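Long-range contacts in bacterial regulatory proteins, tetR family (Corynebacterium glutamicum, PDB 3AQT), which probably binds DNA as a TetR-family transcriptional repressor and takes up resorcinol, its inducer, in a pocket of its helical C-terminal domain: residues B[62-67]-B[141-146]; B[118-123]-B[173-178]. All coordinates share one frame; numbering follows the deposited sequence.

Contact 1 (B[62-67]-B[141-146]); sequences RGVDNV and GGFFIQ
V64 carries the apolar part of this contact. Its two methyl groups part company at the surface of helix 138-146. CG2 lies over the backbone of G142, 3.9 Å from its CA. The backbones come nearest here, with the CA atoms of V64 and G142 5.8 Å apart. G142 has no side chain, and V64 CG2 occupies the space beside its CA. The glycine therefore lets the valine sit directly against the helix. CG1 goes the other way. It stands anti to the carbonyl carbon (chi1 -52°) and meets F143 CE1 at 4.1 Å, obliquely to the ring. The F143 side chain leaves its backbone heading away from the loop, and only the ring turns back to V64. The same ring packs on L94, V97, A98 and A101 of helix 90-111, while V64 also rests on M59 of helix 41-62.

The loop 62-67 joins helix 41-62 to helix 69-75 in the TetR-type N-terminal region, next to the predicted helix-turn-helix. Helix 138-146 belongs to the C-terminal, ligand-binding part. The contact thus spans the junction between the two parts of the repressor.

D65 and Q146, both exposed, meet by van der Waals contact. A bend at chi2 (102°) sets the Q146 amide oxygen against D65 and the buried V64. Q146 OE1 touches V64 CG2 at 3.6 Å and D65 CB at 3.5 Å. The D65 and Q146 side chains run at about a right angle to each other.

Hydrogen bonds shape the loop from within. N66 ND2 donates to R62 O at 2.7 Å, almost straight at 176°. N66 N donates to G63 O. G63 leaves the helix with positive phi. From outside, R90 NH2 donates to V64 O and V67 O.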
ATOM      1  N   ARG B  62      -6.485 -14.012 -20.754  1.00 55.68           N
ATOM      2  CA  ARG B  62      -6.472 -15.006 -19.687  1.00 56.53           C
ATOM      3  C   ARG B  62      -6.047 -14.612 -18.272  1.00 55.90           C
ATOM      4  O   ARG B  62      -6.154 -15.428 -17.362  1.00 57.20           O
ATOM      5  CB  ARG B  62      -5.630 -16.205 -20.126  1.00 58.55           C
ATOM      6  CG  ARG B  62      -6.235 -17.010 -21.264  1.00 62.72           C
ATOM      7  CD  ARG B  62      -5.499 -18.326 -21.416  1.00 66.32           C
ATOM      8  NE  ARG B  62      -4.094 -18.101 -21.731  1.00 69.30           N
ATOM      9  CZ  ARG B  62      -3.649 -17.784 -22.941  1.00 70.93           C
ATOM     10  NH1 ARG B  62      -4.493 -17.664 -23.958  1.00 71.57           N
ATOM     11  NH2 ARG B  62      -2.360 -17.559 -23.126  1.00 72.17           N
ATOM     12  N   GLY B  63      -5.574 -13.388 -18.068  1.00 53.83           N
ATOM     13  CA  GLY B  63      -5.151 -12.989 -16.734  1.00 51.30           C
ATOM     14  C   GLY B  63      -3.637 -12.967 -16.648  1.00 50.66           C
ATOM     15  O   GLY B  63      -2.981 -13.869 -17.152  1.00 50.28           O
ATOM     16  N   VAL B  64      -3.077 -11.944 -16.013  1.00 50.51           N
ATOM     17  CA  VAL B  64      -1.626 -11.816 -15.908  1.00 53.72           C
ATOM     18  C   VAL B  64      -0.969 -13.044 -15.287  1.00 56.39           C
ATOM     19  O   VAL B  64       0.191 -13.363 -15.572  1.00 57.59           O
ATOM     20  CB  VAL B  64      -1.222 -10.577 -15.064  1.00 52.10           C
ATOM     21  CG1 VAL B  64      -1.918  -9.331 -15.587  1.00 52.94           C
ATOM     22  CG2 VAL B  64      -1.574 -10.802 -13.615  1.00 52.45           C
ATOM     23  N   ASP B  65      -1.725 -13.737 -14.446  1.00 58.38           N
ATOM     24  CA  ASP B  65      -1.219 -14.905 -13.743  1.00 60.18           C
ATOM     25  C   ASP B  65      -1.284 -16.218 -14.523  1.00 59.21           C
ATOM     26  O   ASP B  65      -0.606 -17.184 -14.174  1.00 58.45           O
ATOM     27  CB  ASP B  65      -1.975 -15.047 -12.418  1.00 64.32           C
ATOM     28  CG  ASP B  65      -1.349 -16.077 -11.498  1.00 68.81           C
ATOM     29  OD1 ASP B  65      -0.131 -15.961 -11.220  1.00 68.93           O
ATOM     30  OD2 ASP B  65      -2.079 -16.997 -11.056  1.00 70.93           O
ATOM     31  N   ASN B  66      -2.078 -16.256 -15.588  1.00 57.34           N
ATOM     32  CA  ASN B  66      -2.217 -17.478 -16.366  1.00 55.34           C
ATOM     33  C   ASN B  66      -1.487 -17.499 -17.699  1.00 53.28           C
ATOM     34  O   ASN B  66      -1.890 -18.220 -18.605  1.00 54.21           O
ATOM     35  CB  ASN B  66      -3.695 -17.762 -16.599  1.00 57.54           C
ATOM     36  CG  ASN B  66      -4.482 -17.790 -15.310  1.00 60.71           C
ATOM     37  OD1 ASN B  66      -4.164 -18.555 -14.396  1.00 63.36           O
ATOM     38  ND2 ASN B  66      -5.513 -16.954 -15.222  1.00 59.66           N
ATOM     39  N   VAL B  67      -0.413 -16.727 -17.824  1.00 50.87           N
ATOM     40  CA  VAL B  67       0.343 -16.693 -19.073  1.00 48.69           C
ATOM     41  C   VAL B  67       1.832 -16.832 -18.807  1.00 48.85           C
ATOM     42  O   VAL B  67       2.423 -16.012 -18.107  1.00 49.09           O
ATOM     43  CB  VAL B  67       0.109 -15.373 -19.843  1.00 47.75           C
ATOM     44  CG1 VAL B  67       0.900 -15.385 -21.134  1.00 46.96           C
ATOM     45  CG2 VAL B  67      -1.373 -15.184 -20.131  1.00 46.40           C
ATOM     46  N   GLY B 141      -7.110  -5.787 -12.592  1.00 51.38           N
ATOM     47  CA  GLY B 141      -7.299  -6.460 -11.326  1.00 52.08           C
ATOM     48  C   GLY B 141      -6.085  -7.308 -11.020  1.00 52.63           C
ATOM     49  O   GLY B 141      -5.679  -7.442  -9.869  1.00 54.68           O
ATOM     50  N   GLY B 142      -5.498  -7.881 -12.062  1.00 52.34           N
ATOM     51  CA  GLY B 142      -4.323  -8.707 -11.882  1.00 53.18           C
ATOM     52  C   GLY B 142      -3.128  -7.898 -11.420  1.00 54.68           C
ATOM     53  O   GLY B 142      -2.301  -8.399 -10.663  1.00 56.17           O
ATOM     54  N   PHE B 143      -3.027  -6.652 -11.871  1.00 55.85           N
ATOM     55  CA  PHE B 143      -1.909  -5.801 -11.475  1.00 57.83           C
ATOM     56  C   PHE B 143      -1.946  -5.506  -9.976  1.00 57.72           C
ATOM     57  O   PHE B 143      -0.944  -5.644  -9.277  1.00 56.68           O
ATOM     58  CB  PHE B 143      -1.936  -4.463 -12.233  1.00 59.57           C
ATOM     59  CG  PHE B 143      -1.812  -4.594 -13.731  1.00 59.75           C
ATOM     60  CD1 PHE B 143      -0.800  -5.364 -14.297  1.00 59.68           C
ATOM     61  CD2 PHE B 143      -2.700  -3.931 -14.576  1.00 60.96           C
ATOM     62  CE1 PHE B 143      -0.673  -5.474 -15.682  1.00 59.91           C
ATOM     63  CE2 PHE B 143      -2.585  -4.033 -15.969  1.00 61.56           C
ATOM     64  CZ  PHE B 143      -1.568  -4.808 -16.519  1.00 60.95           C
ATOM     65  N   PHE B 144      -3.113  -5.101  -9.489  1.00 57.90           N
ATOM     66  CA  PHE B 144      -3.276  -4.752  -8.084  1.00 58.65           C
ATOM     67  C   PHE B 144      -3.187  -5.889  -7.078  1.00 60.89           C
ATOM     68  O   PHE B 144      -3.010  -5.642  -5.888  1.00 61.03           O
ATOM     69  CB  PHE B 144      -4.587  -3.992  -7.896  1.00 55.06           C
ATOM     70  CG  PHE B 144      -4.553  -2.600  -8.450  1.00 51.47           C
ATOM     71  CD1 PHE B 144      -4.007  -1.561  -7.713  1.00 50.98           C
ATOM     72  CD2 PHE B 144      -5.014  -2.339  -9.727  1.00 50.44           C
ATOM     73  CE1 PHE B 144      -3.921  -0.281  -8.239  1.00 50.19           C
ATOM     74  CE2 PHE B 144      -4.931  -1.061 -10.264  1.00 50.41           C
ATOM     75  CZ  PHE B 144      -4.381  -0.031  -9.516  1.00 48.97           C
ATOM     76  N   ILE B 145      -3.300  -7.129  -7.541  1.00 64.42           N
ATOM     77  CA  ILE B 145      -3.226  -8.269  -6.634  1.00 67.56           C
ATOM     78  C   ILE B 145      -1.900  -9.018  -6.740  1.00 69.96           C
ATOM     79  O   ILE B 145      -1.114  -9.015  -5.795  1.00 70.57           O
ATOM     80  CB  ILE B 145      -4.399  -9.257  -6.873  1.00 68.27           C
ATOM     81  CG1 ILE B 145      -4.426  -9.699  -8.339  1.00 70.50           C
ATOM     82  CG2 ILE B 145      -5.719  -8.595  -6.488  1.00 65.98           C
ATOM     83  CD1 ILE B 145      -5.553 -10.671  -8.732  1.00 47.18           C
ATOM     84  N   GLN B 146      -1.648  -9.642  -7.891  1.00 72.20           N
ATOM     85  CA  GLN B 146      -0.418 -10.405  -8.114  1.00 74.69           C
ATOM     86  C   GLN B 146       0.848  -9.583  -8.369  1.00 75.16           C
ATOM     87  O   GLN B 146       1.846 -10.126  -8.847  1.00 76.06           O
ATOM     88  CB  GLN B 146      -0.590 -11.375  -9.289  1.00 76.05           C
ATOM     89  CG  GLN B 146      -1.376 -12.636  -8.992  1.00 79.06           C
ATOM     90  CD  GLN B 146      -2.791 -12.570  -9.515  1.00 81.23           C
ATOM     91  OE1 GLN B 146      -3.019 -12.229 -10.675  1.00 82.04           O
ATOM     92  NE2 GLN B 146      -3.754 -12.905  -8.665  1.00 82.77           N
TER

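Contact 2 (B[118-123]-B[173-178]); sequences DPAEVF and GRFTIE. With RCO (resorcinol), chain D.
R174 and D118 meet side-on, with the guanidinium and carboxylate planes 26° apart. R174 NE donates to D118 OD1 at 2.7 Å, and R174 NH2 donates to D118 OD2 at 2.6 Å. Both oxygens are approached on the syn side, so two N-H groups hold one carboxylate and fix its rotation. The R174 chain leaves with CG anti to its backbone N (chi1 -167°). It then bends at chi2 (69°), which brings the NE edge round to the acid. D118 OD1 has a second task. It accepts from A120 N at 2.9 Å, from above the carboxylate plane, and so caps the start of helix 119-134. The same oxygen thus serves the salt bridge and the N-cap. R174 NH1 reaches on to E227 in a further salt bridge.

A120 CB touches both loop side chains, which reach it from directions about at right angles. It is 3.7 Å from R174 NE, oblique to the guanidinium, and 3.8 Å from F175 CE1. The F175 ring points its edge at the first helical turn, with F175 CZ 3.6 Å from A120 CA. F123 CB also packs on F175 CZ, oblique to the F175 ring. L166 of helix 159-171 touches both phenylalanines.

The F123 ring meets resorcinol at its own edge. F123 CD1 is 3.3 Å from resorcinol O3, which lies in the ring plane. F123 is one of the ten residues lining the resorcinol pocket. It stands in the first shell of the inducer site, and F175 backs it from the loop 173-178, in the all-helical TetR C-terminal domain.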
ATOM      1  N   ASP B 118     -12.945  22.798 -10.950  1.00 42.89           N
ATOM      2  CA  ASP B 118     -12.665  22.420  -9.571  1.00 39.71           C
ATOM      3  C   ASP B 118     -11.557  21.371  -9.463  1.00 38.31           C
ATOM      4  O   ASP B 118     -11.716  20.227  -9.904  1.00 37.62           O
ATOM      5  CB  ASP B 118     -13.940  21.884  -8.925  1.00 40.45           C
ATOM      6  CG  ASP B 118     -13.852  21.830  -7.422  1.00 42.80           C
ATOM      7  OD1 ASP B 118     -12.728  21.850  -6.877  1.00 44.33           O
ATOM      8  OD2 ASP B 118     -14.919  21.756  -6.782  1.00 47.69           O
ATOM      9  N   PRO B 119     -10.419  21.748  -8.870  1.00 35.66           N
ATOM     10  CA  PRO B 119      -9.299  20.820  -8.715  1.00 35.80           C
ATOM     11  C   PRO B 119      -9.741  19.575  -7.947  1.00 35.68           C
ATOM     12  O   PRO B 119      -9.248  18.471  -8.182  1.00 36.95           O
ATOM     13  CB  PRO B 119      -8.264  21.646  -7.940  1.00 34.88           C
ATOM     14  CG  PRO B 119      -8.577  23.052  -8.347  1.00 35.22           C
ATOM     15  CD  PRO B 119     -10.088  23.069  -8.317  1.00 34.58           C
ATOM     16  N   ALA B 120     -10.679  19.758  -7.031  1.00 33.76           N
ATOM     17  CA  ALA B 120     -11.177  18.651  -6.233  1.00 34.92           C
ATOM     18  C   ALA B 120     -11.906  17.641  -7.104  1.00 33.98           C
ATOM     19  O   ALA B 120     -11.875  16.448  -6.821  1.00 34.07           O
ATOM     20  CB  ALA B 120     -12.110  19.162  -5.136  1.00 35.39           C
ATOM     21  N   GLU B 121     -12.555  18.118  -8.164  1.00 35.29           N
ATOM     22  CA  GLU B 121     -13.296  17.222  -9.047  1.00 35.42           C
ATOM     23  C   GLU B 121     -12.347  16.495  -9.992  1.00 35.50           C
ATOM     24  O   GLU B 121     -12.586  15.348 -10.370  1.00 35.74           O
ATOM     25  CB  GLU B 121     -14.336  17.995  -9.858  1.00 35.98           C
ATOM     26  CG  GLU B 121     -15.579  17.176 -10.173  1.00 39.39           C
ATOM     27  CD  GLU B 121     -16.580  17.923 -11.052  1.00 43.31           C
ATOM     28  OE1 GLU B 121     -16.763  19.148 -10.852  1.00 45.37           O
ATOM     29  OE2 GLU B 121     -17.195  17.282 -11.933  1.00 42.86           O
ATOM     30  N   VAL B 122     -11.271  17.174 -10.373  1.00 33.51           N
ATOM     31  CA  VAL B 122     -10.285  16.586 -11.257  1.00 33.86           C
ATOM     32  C   VAL B 122      -9.654  15.395 -10.543  1.00 34.64           C
ATOM     33  O   VAL B 122      -9.561  14.297 -11.095  1.00 33.47           O
ATOM     34  CB  VAL B 122      -9.171  17.610 -11.612  1.00 34.46           C
ATOM     35  CG1 VAL B 122      -8.069  16.933 -12.409  1.00 31.97           C
ATOM     36  CG2 VAL B 122      -9.759  18.762 -12.409  1.00 33.77           C
ATOM     37  N   PHE B 123      -9.231  15.630  -9.307  1.00 33.91           N
ATOM     38  CA  PHE B 123      -8.589  14.612  -8.484  1.00 34.12           C
ATOM     39  C   PHE B 123      -9.533  13.463  -8.178  1.00 33.93           C
ATOM     40  O   PHE B 123      -9.177  12.292  -8.339  1.00 35.06           O
ATOM     41  CB  PHE B 123      -8.107  15.253  -7.186  1.00 35.01           C
ATOM     42  CG  PHE B 123      -7.309  14.337  -6.309  1.00 36.68           C
ATOM     43  CD1 PHE B 123      -6.216  13.643  -6.814  1.00 35.52           C
ATOM     44  CD2 PHE B 123      -7.624  14.208  -4.957  1.00 36.58           C
ATOM     45  CE1 PHE B 123      -5.445  12.835  -5.987  1.00 35.16           C
ATOM     46  CE2 PHE B 123      -6.858  13.402  -4.123  1.00 36.46           C
ATOM     47  CZ  PHE B 123      -5.765  12.715  -4.640  1.00 36.78           C
ATOM     48  N   GLY B 173      -6.131  27.093  -2.918  1.00 41.25           N
ATOM     49  CA  GLY B 173      -6.720  27.024  -1.593  1.00 38.95           C
ATOM     50  C   GLY B 173      -7.799  25.962  -1.427  1.00 38.45           C
ATOM     51  O   GLY B 173      -8.478  25.914  -0.399  1.00 38.86           O
ATOM     52  N   ARG B 174      -7.972  25.111  -2.433  1.00 37.47           N
ATOM     53  CA  ARG B 174      -8.975  24.053  -2.373  1.00 35.99           C
ATOM     54  C   ARG B 174      -8.532  22.922  -1.441  1.00 36.03           C
ATOM     55  O   ARG B 174      -9.354  22.309  -0.771  1.00 37.13           O
ATOM     56  CB  ARG B 174      -9.213  23.480  -3.768  1.00 35.83           C
ATOM     57  CG  ARG B 174     -10.438  22.585  -3.891  1.00 35.49           C
ATOM     58  CD  ARG B 174     -11.713  23.389  -3.739  1.00 33.74           C
ATOM     59  NE  ARG B 174     -12.876  22.706  -4.299  1.00 33.47           N
ATOM     60  CZ  ARG B 174     -13.968  22.399  -3.602  1.00 33.66           C
ATOM     61  NH1 ARG B 174     -14.043  22.705  -2.312  1.00 31.71           N
ATOM     62  NH2 ARG B 174     -14.996  21.814  -4.201  1.00 33.67           N
ATOM     63  N   PHE B 175      -7.230  22.652  -1.405  1.00 35.94           N
ATOM     64  CA  PHE B 175      -6.693  21.588  -0.569  1.00 36.95           C
ATOM     65  C   PHE B 175      -5.761  22.108   0.515  1.00 39.66           C
ATOM     66  O   PHE B 175      -5.195  23.197   0.398  1.00 41.96           O
ATOM     67  CB  PHE B 175      -5.884  20.580  -1.402  1.00 34.39           C
ATOM     68  CG  PHE B 175      -6.646  19.933  -2.519  1.00 30.92           C
ATOM     69  CD1 PHE B 175      -7.995  19.657  -2.401  1.00 28.72           C
ATOM     70  CD2 PHE B 175      -5.988  19.563  -3.684  1.00 30.99           C
ATOM     71  CE1 PHE B 175      -8.682  19.016  -3.433  1.00 30.28           C
ATOM     72  CE2 PHE B 175      -6.661  18.923  -4.719  1.00 30.82           C
ATOM     73  CZ  PHE B 175      -8.009  18.649  -4.595  1.00 30.19           C
ATOM     74  N   THR B 176      -5.597  21.303   1.562  1.00 40.57           N
ATOM     75  CA  THR B 176      -4.685  21.611   2.655  1.00 42.21           C
ATOM     76  C   THR B 176      -3.760  20.403   2.718  1.00 41.89           C
ATOM     77  O   THR B 176      -4.200  19.301   3.044  1.00 42.61           O
ATOM     78  CB  THR B 176      -5.420  21.751   3.999  1.00 44.62           C
ATOM     79  OG1 THR B 176      -6.281  22.894   3.955  1.00 47.68           O
ATOM     80  CG2 THR B 176      -4.418  21.912   5.141  1.00 43.70           C
ATOM     81  N   ILE B 177      -2.490  20.607   2.395  1.00 41.61           N
ATOM     82  CA  ILE B 177      -1.523  19.518   2.384  1.00 42.19           C
ATOM     83  C   ILE B 177      -0.194  19.990   2.943  1.00 43.95           C
ATOM     84  O   ILE B 177       0.332  21.011   2.507  1.00 46.63           O
ATOM     85  CB  ILE B 177      -1.285  19.022   0.937  1.00 41.51           C
ATOM     86  CG1 ILE B 177      -2.595  18.543   0.320  1.00 40.72           C
ATOM     87  CG2 ILE B 177      -0.241  17.921   0.920  1.00 39.86           C
ATOM     88  CD1 ILE B 177      -2.571  18.377  -1.198  1.00 47.18           C
ATOM     89  N   GLU B 178       0.364  19.238   3.887  1.00 46.06           N
ATOM     90  CA  GLU B 178       1.640  19.620   4.490  1.00 47.60           C
ATOM     91  C   GLU B 178       2.835  19.105   3.698  1.00 47.22           C
ATOM     92  O   GLU B 178       3.878  19.756   3.646  1.00 47.41           O
ATOM     93  CB  GLU B 178       1.713  19.105   5.923  1.00 50.74           C
ATOM     94  CG  GLU B 178       0.639  19.686   6.822  1.00 58.07           C
ATOM     95  CD  GLU B 178       0.502  18.930   8.122  1.00 62.55           C
ATOM     96  OE1 GLU B 178       0.063  17.762   8.086  1.00 67.76           O
ATOM     97  OE2 GLU B 178       0.840  19.495   9.180  1.00 64.29           O
TER
HETATM   98  C1  RCO D 230      -4.060  10.697 -12.190  1.00 36.64           C
HETATM   99  C2  RCO D 230      -4.442  12.000 -11.741  1.00 36.01           C
HETATM  100  C3  RCO D 230      -4.918  12.183 -10.414  1.00 36.04           C
HETATM  101  C4  RCO D 230      -5.003  11.075  -9.552  1.00 37.06           C
HETATM  102  C5  RCO D 230      -4.627   9.796  -9.991  1.00 36.48           C
HETATM  103  C6  RCO D 230      -4.152   9.604 -11.316  1.00 36.69           C
HETATM  104  O1  RCO D 230      -3.598  10.525 -13.491  1.00 40.05           O
HETATM  105  O3  RCO D 230      -5.300  13.438  -9.950  1.00 36.67           O

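Overall arrangement
From the N terminus the chain runs through helix 41-62 into the loop 62-67, the first half of contact 1. It continues through helices 69-75 and 90-111 and opens contact 2 at 118-123. Helix 138-146 follows helix 119-134 and closes contact 1 across 73 residues. Contact 2 closes later at 173-178, after helix 159-171, across 49 residues. The two loops therefore cross rather than nest. Their centres are about 33 Å apart, on opposite sides of the chain's centre, and they do not touch. Contact 1 ties the N-terminal region to the C-terminal part. Contact 2 lies within the C-terminal part, where F123 belongs to the resorcinol pocket.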